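Side-chain contacts in methyltransferase domain-containing protein (PDB 7CLU), which probably transfers a methyl group from S-adenosyl-L-methionine to a hydroxyl oxygen, as a dimeric O-methyltransferase of the prodigiosin synthetic pathway: residues D48-A51 with R52-E55; L67-D71 with G72-L76; D248-P251 with E252-L255; I303-S306 with A307-L311; Q214-G217 with E218-V222. All coordinates share one frame; numbering follows the deposited sequence.

Interaction 1: residues D48-A51 with R52-E55; sequences DCPA and RSTE
Pro50 and Thr54 meet at the start of helix 51-63, in the helix-turn-helix-like dimerisation domain, with Pro50 at the N-cap position. The chain leaves helix 40-47 through a Schellman motif, whose positive-phi residue is Asp48, and enters the next helix within two residues.

The hydrogen bonds gather on two carbonyls. Pro50 O is gripped twice by one residue: Thr54 N reaches it at 3.2 Å and Thr54 OG1 at 2.8 Å, from opposite faces of the carbonyl plane. The hydroxyl can do this because OG1 lies anti to its own carbonyl carbon (chi1 -59°), which turns it back toward the N-cap residue. Glu55 N to Ala51 O, 2.9 Å, continues the helical pattern.

Van der Waals contacts are fewer. CB of Pro50 lies 3.6 Å from Ser53 OG, a hydroxyl whose hydrogen-bond partner is Val114 O of the second subunit. That subunit also packs Arg115 on Cys49 and Pro50, and its Glu252 forms a salt bridge with Arg52, placing this helix start in the dimer interface. On the inner side Thr54 rests on Ile43 and Ala44 of helix 40-47, while its OG1 closes to 3.1 Å from CB of Cys49.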
loop_
_atom_site.group_PDB
_atom_site.type_symbol
_atom_site.label_atom_id
_atom_site.label_comp_id
_atom_site.label_asym_id
_atom_site.label_seq_id
_atom_site.Cartn_x
_atom_site.Cartn_y
_atom_site.Cartn_z
ATOM N N ASP A 48 -17.814 18.802 4.466
ATOM C CA ASP A 48 -17.095 20.015 4.853
ATOM C C ASP A 48 -15.709 20.047 4.211
ATOM O O ASP A 48 -14.703 20.290 4.877
ATOM C CB ASP A 48 -16.992 20.128 6.382
ATOM C CG ASP A 48 -16.877 21.561 6.869
ATOM O OD1 ASP A 48 -16.565 21.759 8.070
ATOM O OD2 ASP A 48 -17.102 22.490 6.067
ATOM N N CYS A 49 -15.658 19.776 2.906
ATOM C CA CYS A 49 -14.410 19.727 2.158
ATOM C C CYS A 49 -14.519 20.497 0.848
ATOM O O CYS A 49 -15.608 20.589 0.274
ATOM C CB CYS A 49 -14.035 18.276 1.842
ATOM S SG CYS A 49 -13.286 17.381 3.211
ATOM N N PRO A 50 -13.404 21.040 0.346
ATOM C CA PRO A 50 -13.406 21.630 -0.999
ATOM C C PRO A 50 -14.020 20.688 -2.027
ATOM O O PRO A 50 -13.849 19.467 -1.963
ATOM C CB PRO A 50 -11.921 21.866 -1.285
ATOM C CG PRO A 50 -11.296 21.973 0.040
ATOM C CD PRO A 50 -12.079 21.110 0.979
ATOM N N ALA A 51 -14.742 21.271 -2.987
ATOM C CA ALA A 51 -15.383 20.460 -4.015
ATOM C C ALA A 51 -14.347 19.736 -4.858
ATOM O O ALA A 51 -14.477 18.535 -5.118
ATOM C CB ALA A 51 -16.283 21.330 -4.899
ATOM N N ARG A 52 -13.289 20.444 -5.247
ATOM C CA ARG A 52 -12.327 19.919 -6.213
ATOM C C ARG A 52 -11.592 18.695 -5.679
ATOM O O ARG A 52 -11.490 17.668 -6.360
ATOM C CB ARG A 52 -11.324 21.010 -6.569
ATOM C CG ARG A 52 -11.104 21.210 -8.040
ATOM C CD ARG A 52 -10.385 22.511 -8.258
ATOM N NE ARG A 52 -11.008 23.329 -9.281
ATOM C CZ ARG A 52 -10.526 24.502 -9.677
ATOM N NH1 ARG A 52 -9.415 24.983 -9.126
ATOM N NH2 ARG A 52 -11.142 25.189 -10.623
ATOM N N SER A 53 -11.033 18.798 -4.480
ATOM C CA SER A 53 -10.280 17.672 -3.938
ATOM C C SER A 53 -11.195 16.511 -3.574
ATOM O O SER A 53 -10.823 15.350 -3.774
ATOM C CB SER A 53 -9.466 18.112 -2.725
ATOM O OG SER A 53 -10.300 18.661 -1.717
ATOM N N THR A 54 -12.375 16.797 -3.003
ATOM C CA THR A 54 -13.353 15.730 -2.788
ATOM C C THR A 54 -13.654 15.005 -4.090
ATOM O O THR A 54 -13.718 13.768 -4.116
ATOM C CB THR A 54 -14.651 16.270 -2.181
ATOM O OG1 THR A 54 -14.373 16.916 -0.935
ATOM C CG2 THR A 54 -15.662 15.111 -1.936
ATOM N N GLU A 55 -13.783 15.757 -5.194
ATOM C CA GLU A 55 -14.054 15.131 -6.486
ATOM C C GLU A 55 -12.893 14.242 -6.913
ATOM O O GLU A 55 -13.104 13.145 -7.441
ATOM C CB GLU A 55 -14.351 16.191 -7.564
ATOM C CG GLU A 55 -14.908 15.530 -8.826
ATOM C CD GLU A 55 -15.301 16.494 -9.953
ATOM O OE1 GLU A 55 -14.977 17.686 -9.902
ATOM O OE2 GLU A 55 -15.965 16.032 -10.900
#

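Interaction 2: residues L67-D71 with G72-L76; sequences LDQRD and GLYHL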
loop_
_atom_site.group_PDB
_atom_site.type_symbol
_atom_site.label_atom_id
_atom_site.label_comp_id
_atom_site.label_asym_id
_atom_site.label_seq_id
_atom_site.Cartn_x
_atom_site.Cartn_y
_atom_site.Cartn_z
ATOM N N LEU A 67 -17.024 2.736 -5.707
ATOM C CA LEU A 67 -18.261 3.460 -5.924
ATOM C C LEU A 67 -18.680 3.312 -7.377
ATOM O O LEU A 67 -17.848 3.065 -8.259
ATOM C CB LEU A 67 -18.112 4.944 -5.592
ATOM C CG LEU A 67 -17.771 5.348 -4.162
ATOM C CD1 LEU A 67 -17.501 6.841 -4.101
ATOM C CD2 LEU A 67 -18.914 4.939 -3.187
ATOM N N ASP A 68 -19.984 3.439 -7.601
ATOM C CA ASP A 68 -20.572 3.599 -8.920
ATOM C C ASP A 68 -20.760 5.085 -9.202
ATOM O O ASP A 68 -20.867 5.910 -8.289
ATOM C CB ASP A 68 -21.932 2.887 -9.012
ATOM C CG ASP A 68 -21.824 1.381 -8.884
ATOM O OD1 ASP A 68 -20.848 0.796 -9.400
ATOM O OD2 ASP A 68 -22.713 0.774 -8.252
ATOM N N GLN A 69 -20.817 5.425 -10.487
ATOM C CA GLN A 69 -21.151 6.783 -10.888
ATOM C C GLN A 69 -22.016 6.727 -12.139
ATOM O O GLN A 69 -21.616 6.150 -13.150
ATOM C CB GLN A 69 -19.888 7.614 -11.121
ATOM C CG GLN A 69 -20.115 9.103 -11.357
ATOM C CD GLN A 69 -20.210 9.448 -12.840
ATOM O OE1 GLN A 69 -21.296 9.634 -13.393
ATOM N NE2 GLN A 69 -19.052 9.509 -13.492
ATOM N N ARG A 70 -23.204 7.309 -12.070
ATOM C CA ARG A 70 -24.080 7.375 -13.234
ATOM C C ARG A 70 -24.536 8.812 -13.385
ATOM O O ARG A 70 -25.087 9.390 -12.441
ATOM C CB ARG A 70 -25.279 6.418 -13.119
ATOM C CG ARG A 70 -25.950 6.396 -11.754
ATOM C CD ARG A 70 -27.367 5.808 -11.766
ATOM N NE ARG A 70 -28.042 6.198 -10.530
ATOM C CZ ARG A 70 -29.018 7.100 -10.450
ATOM N NH1 ARG A 70 -29.477 7.690 -11.543
ATOM N NH2 ARG A 70 -29.547 7.405 -9.266
ATOM N N ASP A 71 -24.265 9.395 -14.555
ATOM C CA ASP A 71 -24.705 10.753 -14.884
ATOM C C ASP A 71 -24.255 11.752 -13.825
ATOM O O ASP A 71 -24.993 12.663 -13.455
ATOM C CB ASP A 71 -26.231 10.831 -15.069
ATOM C CG ASP A 71 -26.795 9.659 -15.842
ATOM O OD1 ASP A 71 -26.249 9.318 -16.917
ATOM O OD2 ASP A 71 -27.791 9.063 -15.365
ATOM N N GLY A 72 -23.036 11.577 -13.315
ATOM C CA GLY A 72 -22.487 12.504 -12.350
ATOM C C GLY A 72 -22.820 12.216 -10.896
ATOM O O GLY A 72 -22.210 12.828 -10.012
ATOM N N LEU A 73 -23.743 11.300 -10.621
ATOM C CA LEU A 73 -24.121 10.950 -9.255
ATOM C C LEU A 73 -23.325 9.743 -8.791
ATOM O O LEU A 73 -23.273 8.725 -9.488
ATOM C CB LEU A 73 -25.611 10.626 -9.164
ATOM C CG LEU A 73 -26.629 11.704 -9.500
ATOM C CD1 LEU A 73 -27.995 11.061 -9.792
ATOM C CD2 LEU A 73 -26.727 12.683 -8.357
ATOM N N TYR A 74 -22.721 9.850 -7.612
ATOM C CA TYR A 74 -21.994 8.734 -7.032
ATOM C C TYR A 74 -22.961 7.853 -6.259
ATOM O O TYR A 74 -23.892 8.344 -5.614
ATOM C CB TYR A 74 -20.855 9.233 -6.128
ATOM C CG TYR A 74 -19.754 9.839 -6.965
ATOM C CD1 TYR A 74 -18.742 9.041 -7.486
ATOM C CD2 TYR A 74 -19.765 11.189 -7.296
ATOM C CE1 TYR A 74 -17.765 9.572 -8.297
ATOM C CE2 TYR A 74 -18.774 11.735 -8.098
ATOM C CZ TYR A 74 -17.785 10.910 -8.600
ATOM O OH TYR A 74 -16.792 11.424 -9.394
ATOM N N HIS A 75 -22.749 6.545 -6.352
ATOM C CA HIS A 75 -23.627 5.567 -5.738
ATOM C C HIS A 75 -22.800 4.554 -4.958
ATOM O O HIS A 75 -21.835 3.991 -5.487
ATOM C CB HIS A 75 -24.488 4.865 -6.803
ATOM C CG HIS A 75 -25.162 3.629 -6.307
ATOM N ND1 HIS A 75 -26.244 3.667 -5.454
ATOM C CD2 HIS A 75 -24.908 2.320 -6.543
ATOM C CE1 HIS A 75 -26.616 2.433 -5.167
ATOM N NE2 HIS A 75 -25.831 1.596 -5.825
ATOM N N LEU A 76 -23.186 4.323 -3.707
ATOM C CA LEU A 76 -22.566 3.269 -2.906
ATOM C C LEU A 76 -23.136 1.902 -3.273
ATOM O O LEU A 76 -24.332 1.664 -3.068
ATOM C CB LEU A 76 -22.779 3.540 -1.426
ATOM C CG LEU A 76 -22.206 2.487 -0.485
ATOM C CD1 LEU A 76 -20.676 2.437 -0.610
ATOM C CD2 LEU A 76 -22.613 2.785 0.958
HETATM O O HOH W 1 -16.425 9.170 -11.419
#
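Gln69 and Tyr74 face each other as the non-hydrogen-bonded pair of a tight antiparallel hairpin, strands 68-70 and 73-75, joined by a type I' turn from Arg70 to Leu73. This is the close-packed side. CG of Gln69 sits over one face of the Tyr74 ring in a CH-pi contact, 4.0 Å from the centroid and displaced toward the rim. The glutamine chain bends at chi2 (-94°), which carries its amide forward to the turn, where OE1 accepts from Gly72 N at 2.6 Å with the donor above the amide plane. Leu67 extends the apolar face, its CD2 lying 4.0 Å from CD1 of Leu76, and Leu58 and Ile59 of helix 51-63 lie against the tyrosine.

The other face, with Asp68, Arg70, Leu73 and His75, is looser and more polar. Asp68 and His75 run side by side with carboxylate and imidazole nearly coplanar, OD2 approaching the ring edge at CD2, 3.2 Å away. CD1 of Leu73 lies over one face of the Arg70 guanidinium, 4.0 Å from NH2. Asp37 binds two residues of this face, by a salt bridge to Arg70 and a hydrogen bond from His75 ND1. With two carboxylates beside it, the imidazole would probably be shifted toward its protonated form, while the glutamine amide secures the turn from the opposite face.

Interaction 3: residues D248-P251 with E252-L255; sequences DYAP and ETQL
Glu252 folds back over the residues just before it, its chain bent at chi2 (76°) and lying alongside the Pro251 ring. OE1 comes to 3.2 Å from CB of Ala250, and OE2 is 3.6 Å from CD of Pro251. The carboxylate also faces Arg52 of the second subunit in a long, weak ion pair, and the same arginine packs on Pro251.

Thr253 turns its methyl toward Tyr249: CG2 of Thr253 lies 3.7 Å from CB of Tyr249 and approaches the aromatic ring obliquely. Its hydroxyl is linked only weakly to a water that accepts from Ala250 N and lies at the edge of the Tyr249 ring, in its plane.

These contacts surround the first turn of helix 251-264, which follows strand 239-243 of the Rossmann-like methyltransferase domain; Ala250 is the N-cap residue and Pro251 opens the helix.

Gln254 binds back twice. Its backbone N donates to Ala250 O at 2.8 Å, nearly along the C=O axis, and its side chain, extended beyond CG, lets NE2 reach Tyr249 O at 3.0 Å. This hydrogen bond is almost straight (175°), and its acceptor lies in the plane of the Gln254 amide. OE1 receives a weak hydrogen bond from Arg313. The Gln254 side chain is about 5 Å from that of His247, the predicted proton acceptor.

Leu255 N completes the turn on Pro251 O, 2.8 Å away, while its side chain packs on Arg313 and Leu316 of helix 307-316.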
loop_
_atom_site.group_PDB
_atom_site.type_symbol
_atom_site.label_atom_id
_atom_site.label_comp_id
_atom_site.label_asym_id
_atom_site.label_seq_id
_atom_site.Cartn_x
_atom_site.Cartn_y
_atom_site.Cartn_z
ATOM N N ASP A 248 3.342 -12.694 17.809
ATOM C CA ASP A 248 3.577 -11.339 18.282
ATOM C C ASP A 248 4.920 -11.197 18.986
ATOM O O ASP A 248 5.353 -10.065 19.221
ATOM C CB ASP A 248 2.451 -10.910 19.237
ATOM C CG ASP A 248 1.087 -10.931 18.575
ATOM O OD1 ASP A 248 1.018 -10.769 17.344
ATOM O OD2 ASP A 248 0.083 -11.111 19.288
ATOM N N TYR A 249 5.586 -12.310 19.304
ATOM C CA TYR A 249 6.772 -12.316 20.147
ATOM C C TYR A 249 7.929 -13.035 19.466
ATOM O O TYR A 249 7.746 -13.881 18.587
ATOM C CB TYR A 249 6.477 -12.983 21.498
ATOM C CG TYR A 249 5.370 -12.276 22.232
ATOM C CD1 TYR A 249 5.608 -11.078 22.903
ATOM C CD2 TYR A 249 4.071 -12.768 22.205
ATOM C CE1 TYR A 249 4.586 -10.410 23.551
ATOM C CE2 TYR A 249 3.046 -12.107 22.845
ATOM C CZ TYR A 249 3.308 -10.927 23.513
ATOM O OH TYR A 249 2.286 -10.268 24.151
ATOM N N ALA A 250 9.138 -12.684 19.895
ATOM C CA ALA A 250 10.311 -13.407 19.447
ATOM C C ALA A 250 10.204 -14.874 19.865
ATOM O O ALA A 250 9.554 -15.202 20.866
ATOM C CB ALA A 250 11.585 -12.790 20.029
ATOM N N PRO A 251 10.829 -15.773 19.106
ATOM C CA PRO A 251 10.810 -17.203 19.470
ATOM C C PRO A 251 11.204 -17.496 20.909
ATOM O O PRO A 251 10.578 -18.356 21.550
ATOM C CB PRO A 251 11.811 -17.807 18.476
ATOM C CG PRO A 251 11.675 -16.933 17.266
ATOM C CD PRO A 251 11.460 -15.539 17.796
ATOM N N GLU A 252 12.234 -16.813 21.429
ATOM C CA GLU A 252 12.651 -17.038 22.810
ATOM C C GLU A 252 11.536 -16.678 23.784
ATOM O O GLU A 252 11.319 -17.380 24.778
ATOM C CB GLU A 252 13.926 -16.235 23.113
ATOM C CG GLU A 252 14.958 -16.218 21.972
ATOM C CD GLU A 252 14.577 -15.279 20.812
ATOM O OE1 GLU A 252 14.355 -14.081 21.063
ATOM O OE2 GLU A 252 14.499 -15.740 19.651
ATOM N N THR A 253 10.805 -15.596 23.509
ATOM C CA THR A 253 9.638 -15.271 24.325
ATOM C C THR A 253 8.514 -16.272 24.097
ATOM O O THR A 253 7.778 -16.626 25.032
ATOM C CB THR A 253 9.171 -13.854 24.001
ATOM O OG1 THR A 253 10.252 -12.942 24.249
ATOM C CG2 THR A 253 7.938 -13.466 24.837
ATOM N N GLN A 254 8.348 -16.729 22.856
ATOM C CA GLN A 254 7.360 -17.771 22.603
ATOM C C GLN A 254 7.635 -18.987 23.477
ATOM O O GLN A 254 6.712 -19.575 24.056
ATOM C CB GLN A 254 7.365 -18.162 21.128
ATOM C CG GLN A 254 7.000 -17.043 20.171
ATOM C CD GLN A 254 6.868 -17.553 18.756
ATOM O OE1 GLN A 254 6.600 -18.743 18.536
ATOM N NE2 GLN A 254 7.048 -16.659 17.774
ATOM N N LEU A 255 8.909 -19.352 23.604
ATOM C CA LEU A 255 9.287 -20.478 24.452
ATOM C C LEU A 255 8.882 -20.233 25.903
ATOM O O LEU A 255 8.391 -21.143 26.581
ATOM C CB LEU A 255 10.791 -20.710 24.339
ATOM C CG LEU A 255 11.347 -22.113 24.170
ATOM C CD1 LEU A 255 10.768 -22.756 22.909
ATOM C CD2 LEU A 255 12.865 -22.049 24.103
HETATM O O HOH W 2 9.320 -10.513 22.196
#

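Interaction 4: residues I303-S306 with A307-L311; sequences IESS and AQEYL
Ser306 and Glu309 bind each other reciprocally in a capping box at the start of helix 307-316. Glu309 N donates to Ser306 OG at 3.2 Å, and Ser306 N returns a bond to Glu309 OE1 at 2.9 Å, meeting that oxygen on the anti side and 30° out of the carboxylate plane. The serine hydroxyl stands between its backbone N and carbonyl carbon (chi1 59°), which points OG at the N-H of Glu309. The other carboxylate oxygen, OE2, is taken by a salt bridge from Lys282, while Ser306 O accepts from Tyr310 N, the first ordinary helical bond.

Beside the box, CB of Ser305 lies over one face of the Tyr310 ring, 4.1 Å from its centroid and offset toward the rim. The Ser305 hydroxyl is bound by Arg313. Two waters bridge the polar atoms that do not meet directly. One donates to Ile303 O and also binds Ser305 OG and Tyr310 OH, the last at 2.9 Å. The second accepts from Ser305 N, lies 2.7 Å from Tyr310 OH, and hydrogen-bonds to Glu304 OE1. Glu304 OE2 in turn is hydrogen-bonded to ND1 of His247, the predicted proton acceptor.

Tyr310 is thus joined through water to the glutamate that holds the histidine, a Glu-His pairing like that found in other O-methyltransferases. The chemistry implies that Glu304 probably orients the imidazole, with the capped helix start and its waters forming a second shell behind it.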
loop_
_atom_site.group_PDB
_atom_site.type_symbol
_atom_site.label_atom_id
_atom_site.label_comp_id
_atom_site.label_asym_id
_atom_site.label_seq_id
_atom_site.Cartn_x
_atom_site.Cartn_y
_atom_site.Cartn_z
ATOM N N ILE A 303 7.404 -12.320 14.572
ATOM C CA ILE A 303 7.817 -13.001 13.352
ATOM C C ILE A 303 6.812 -14.122 13.075
ATOM O O ILE A 303 6.166 -14.623 13.997
ATOM C CB ILE A 303 9.247 -13.549 13.494
ATOM C CG1 ILE A 303 9.814 -13.995 12.144
ATOM C CG2 ILE A 303 9.293 -14.716 14.495
ATOM C CD1 ILE A 303 11.355 -13.880 12.040
ATOM N N GLU A 304 6.637 -14.488 11.809
ATOM C CA GLU A 304 5.888 -15.680 11.452
ATOM C C GLU A 304 6.864 -16.845 11.312
ATOM O O GLU A 304 8.056 -16.650 11.032
ATOM C CB GLU A 304 5.093 -15.461 10.155
ATOM C CG GLU A 304 4.169 -14.222 10.176
ATOM C CD GLU A 304 3.065 -14.335 11.222
ATOM O OE1 GLU A 304 2.678 -15.475 11.564
ATOM O OE2 GLU A 304 2.587 -13.285 11.709
ATOM N N SER A 305 6.364 -18.057 11.558
ATOM C CA SER A 305 7.177 -19.265 11.552
ATOM C C SER A 305 6.476 -20.369 10.766
ATOM O O SER A 305 5.265 -20.329 10.538
ATOM C CB SER A 305 7.470 -19.751 12.978
ATOM O OG SER A 305 7.903 -18.694 13.819
ATOM N N SER A 306 7.255 -21.365 10.348
ATOM C CA SER A 306 6.673 -22.546 9.733
ATOM C C SER A 306 5.969 -23.399 10.789
ATOM O O SER A 306 6.184 -23.246 11.995
ATOM C CB SER A 306 7.749 -23.365 9.013
ATOM O OG SER A 306 8.757 -23.774 9.910
ATOM N N ALA A 307 5.091 -24.286 10.313
ATOM C CA ALA A 307 4.486 -25.284 11.192
ATOM C C ALA A 307 5.557 -26.048 11.964
ATOM O O ALA A 307 5.475 -26.189 13.190
ATOM C CB ALA A 307 3.622 -26.244 10.376
ATOM N N GLN A 308 6.588 -26.522 11.260
ATOM C CA GLN A 308 7.644 -27.289 11.921
ATOM C C GLN A 308 8.325 -26.470 13.004
ATOM O O GLN A 308 8.647 -26.991 14.082
ATOM C CB GLN A 308 8.672 -27.769 10.896
ATOM C CG GLN A 308 9.617 -28.829 11.446
ATOM C CD GLN A 308 8.889 -30.129 11.764
ATOM O OE1 GLN A 308 8.030 -30.572 11.005
ATOM N NE2 GLN A 308 9.204 -30.719 12.908
ATOM N N GLU A 309 8.563 -25.181 12.733
ATOM C CA GLU A 309 9.176 -24.332 13.743
ATOM C C GLU A 309 8.299 -24.240 14.984
ATOM O O GLU A 309 8.809 -24.234 16.109
ATOM C CB GLU A 309 9.460 -22.945 13.163
ATOM C CG GLU A 309 10.789 -22.872 12.433
ATOM C CD GLU A 309 10.941 -21.616 11.584
ATOM O OE1 GLU A 309 9.922 -20.940 11.317
ATOM O OE2 GLU A 309 12.086 -21.313 11.176
ATOM N N TYR A 310 6.974 -24.182 14.804
ATOM C CA TYR A 310 6.087 -24.199 15.962
ATOM C C TYR A 310 6.128 -25.553 16.665
ATOM O O TYR A 310 6.137 -25.618 17.901
ATOM C CB TYR A 310 4.658 -23.855 15.544
ATOM C CG TYR A 310 4.407 -22.379 15.266
ATOM C CD1 TYR A 310 4.772 -21.396 16.181
ATOM C CD2 TYR A 310 3.759 -21.977 14.089
ATOM C CE1 TYR A 310 4.534 -20.026 15.917
ATOM C CE2 TYR A 310 3.499 -20.634 13.825
ATOM C CZ TYR A 310 3.881 -19.671 14.741
ATOM O OH TYR A 310 3.621 -18.356 14.452
ATOM N N LEU A 311 6.151 -26.645 15.897
ATOM C CA LEU A 311 6.282 -27.964 16.509
ATOM C C LEU A 311 7.538 -28.042 17.362
ATOM O O LEU A 311 7.490 -28.518 18.503
ATOM C CB LEU A 311 6.300 -29.053 15.437
ATOM C CG LEU A 311 4.989 -29.312 14.697
ATOM C CD1 LEU A 311 5.141 -30.413 13.656
ATOM C CD2 LEU A 311 3.885 -29.650 15.682
HETATM O O HOH W 3 6.155 -17.077 14.970
HETATM O O HOH W 4 3.337 -17.817 11.853
#

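Interaction 5: residues Q214-G217 with E218-V222; sequences QGYG and ERIDV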
loop_
_atom_site.group_PDB
_atom_site.type_symbol
_atom_site.label_atom_id
_atom_site.label_comp_id
_atom_site.label_asym_id
_atom_site.label_seq_id
_atom_site.Cartn_x
_atom_site.Cartn_y
_atom_site.Cartn_z
ATOM N N GLN A 214 -24.148 -9.911 26.903
ATOM C CA GLN A 214 -24.592 -10.837 25.871
ATOM C C GLN A 214 -25.335 -12.045 26.438
ATOM O O GLN A 214 -25.909 -12.822 25.659
ATOM C CB GLN A 214 -23.395 -11.296 25.034
ATOM C CG GLN A 214 -22.658 -10.158 24.327
ATOM C CD GLN A 214 -23.603 -9.212 23.604
ATOM O OE1 GLN A 214 -23.685 -8.023 23.930
ATOM N NE2 GLN A 214 -24.330 -9.736 22.624
ATOM N N GLY A 215 -25.347 -12.206 27.762
ATOM C CA GLY A 215 -26.067 -13.281 28.415
ATOM C C GLY A 215 -25.229 -14.491 28.773
ATOM O O GLY A 215 -25.800 -15.536 29.101
ATOM N N TYR A 216 -23.896 -14.379 28.732
ATOM C CA TYR A 216 -22.989 -15.504 28.913
ATOM C C TYR A 216 -22.179 -15.384 30.202
ATOM O O TYR A 216 -21.202 -16.118 30.380
ATOM C CB TYR A 216 -22.042 -15.628 27.707
ATOM C CG TYR A 216 -22.693 -16.171 26.451
ATOM C CD1 TYR A 216 -23.527 -15.371 25.686
ATOM C CD2 TYR A 216 -22.490 -17.488 26.046
ATOM C CE1 TYR A 216 -24.140 -15.855 24.543
ATOM C CE2 TYR A 216 -23.105 -17.987 24.908
ATOM C CZ TYR A 216 -23.924 -17.160 24.159
ATOM O OH TYR A 216 -24.546 -17.633 23.022
ATOM N N GLY A 217 -22.564 -14.475 31.098
ATOM C CA GLY A 217 -21.768 -14.221 32.293
ATOM C C GLY A 217 -21.725 -15.387 33.265
ATOM O O GLY A 217 -20.763 -15.529 34.031
ATOM N N GLU A 218 -22.763 -16.222 33.276
ATOM C CA GLU A 218 -22.711 -17.424 34.101
ATOM C C GLU A 218 -22.162 -18.622 33.349
ATOM O O GLU A 218 -21.635 -19.548 33.977
ATOM C CB GLU A 218 -24.096 -17.760 34.644
ATOM C CG GLU A 218 -24.633 -16.726 35.605
ATOM C CD GLU A 218 -25.838 -17.234 36.366
ATOM O OE1 GLU A 218 -26.117 -16.685 37.455
ATOM O OE2 GLU A 218 -26.504 -18.181 35.877
ATOM N N ARG A 219 -22.258 -18.617 32.024
ATOM C CA ARG A 219 -21.807 -19.744 31.218
ATOM C C ARG A 219 -20.287 -19.781 31.061
ATOM O O ARG A 219 -19.704 -20.866 30.929
ATOM C CB ARG A 219 -22.479 -19.678 29.842
ATOM C CG ARG A 219 -22.183 -20.851 28.931
ATOM C CD ARG A 219 -22.940 -22.105 29.357
ATOM N NE ARG A 219 -22.577 -23.253 28.527
ATOM C CZ ARG A 219 -21.454 -23.950 28.674
ATOM N NH1 ARG A 219 -20.582 -23.617 29.623
ATOM N NH2 ARG A 219 -21.196 -24.978 27.872
ATOM N N ILE A 220 -19.636 -18.618 31.058
ATOM C CA ILE A 220 -18.213 -18.492 30.748
ATOM C C ILE A 220 -17.544 -17.693 31.863
ATOM O O ILE A 220 -17.851 -16.511 32.056
ATOM C CB ILE A 220 -17.989 -17.815 29.381
ATOM C CG1 ILE A 220 -18.693 -18.606 28.262
ATOM C CG2 ILE A 220 -16.499 -17.649 29.082
ATOM C CD1 ILE A 220 -18.727 -17.843 26.948
ATOM N N ASP A 221 -16.643 -18.334 32.601
ATOM C CA ASP A 221 -15.942 -17.634 33.670
ATOM C C ASP A 221 -14.778 -16.819 33.119
ATOM O O ASP A 221 -14.148 -17.180 32.120
ATOM C CB ASP A 221 -15.412 -18.616 34.714
ATOM C CG ASP A 221 -16.520 -19.318 35.475
ATOM O OD1 ASP A 221 -17.529 -18.665 35.814
ATOM O OD2 ASP A 221 -16.375 -20.530 35.735
ATOM N N VAL A 222 -14.489 -15.711 33.790
ATOM C CA VAL A 222 -13.295 -14.923 33.524
ATOM C C VAL A 222 -12.379 -15.094 34.720
ATOM O O VAL A 222 -12.758 -14.762 35.849
ATOM C CB VAL A 222 -13.620 -13.443 33.281
ATOM C CG1 VAL A 222 -12.374 -12.701 32.815
ATOM C CG2 VAL A 222 -14.727 -13.323 32.250
HETATM O O HOH W 5 -25.014 -16.781 31.502
HETATM O O HOH W 6 -18.165 -14.370 33.430
#
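A tight, mostly backbone-held turn joins Tyr216 to Arg219 and Ile220, at the surface of the methyltransferase domain between helix 201-214 and strand 221-224. Tyr216 O receives Ile220 N at 3.0 Å, and Arg219 N adds a weak bond to the same oxygen. One apolar contact accompanies them: CD1 of Ile220 approaches the Tyr216 ring obliquely, 3.9 Å from CD2. The isoleucine chain brings it there with CG1 anti to the carbonyl carbon (chi1 -58°).

The segment is the helix-to-strand return of a Rossmann-like alpha/beta unit. Helix 201-214 ends in a Schellman motif at Gly215, whose positive phi suits glycine, and strand 221-224 then runs parallel to strand 194-199 at one edge of the sheet within this chain. Ile220 packs between the sheet and the helices, touching Met184 of helix 181-189, Leu211 of helix 201-214 and Ile197 of strand 194-199.

Two waters fill in the turn's polar backbone. One donates to Gly215 O and accepts from Glu218 N, 2.9 Å away; the other donates to both Gly217 O and Ile220 O, the latter at 2.6 Å. The side chains' polar ends are held elsewhere: Tyr216 OH hydrogen-bonds to Asp188, and the Arg219 guanidinium donates from NH2 to Ile193 O.

In the fold
Along the chain the order is interactions 1, 2, 5, 3 and 4. The first two share the N-terminal dimerisation domain, their centres about 16 Å apart, with helix 51-63 running from one toward the hairpin of the other. The remaining three belong to the methyltransferase domain. Interactions 3 and 4 touch, with centres about 11 Å apart, where Gln254 OE1 packs 3.6 Å from Tyr310 CE1; both border His247. Interaction 5 lies at the sheet edge, its centre about 31 Å from that of interaction 3. Although interactions 1 and 3 are about 47 Å apart between centres in one chain, the dimer brings Arg52 of one subunit and Glu252 of the other together, so that the dimerisation domain of one meets the methyltransferase domain of its partner.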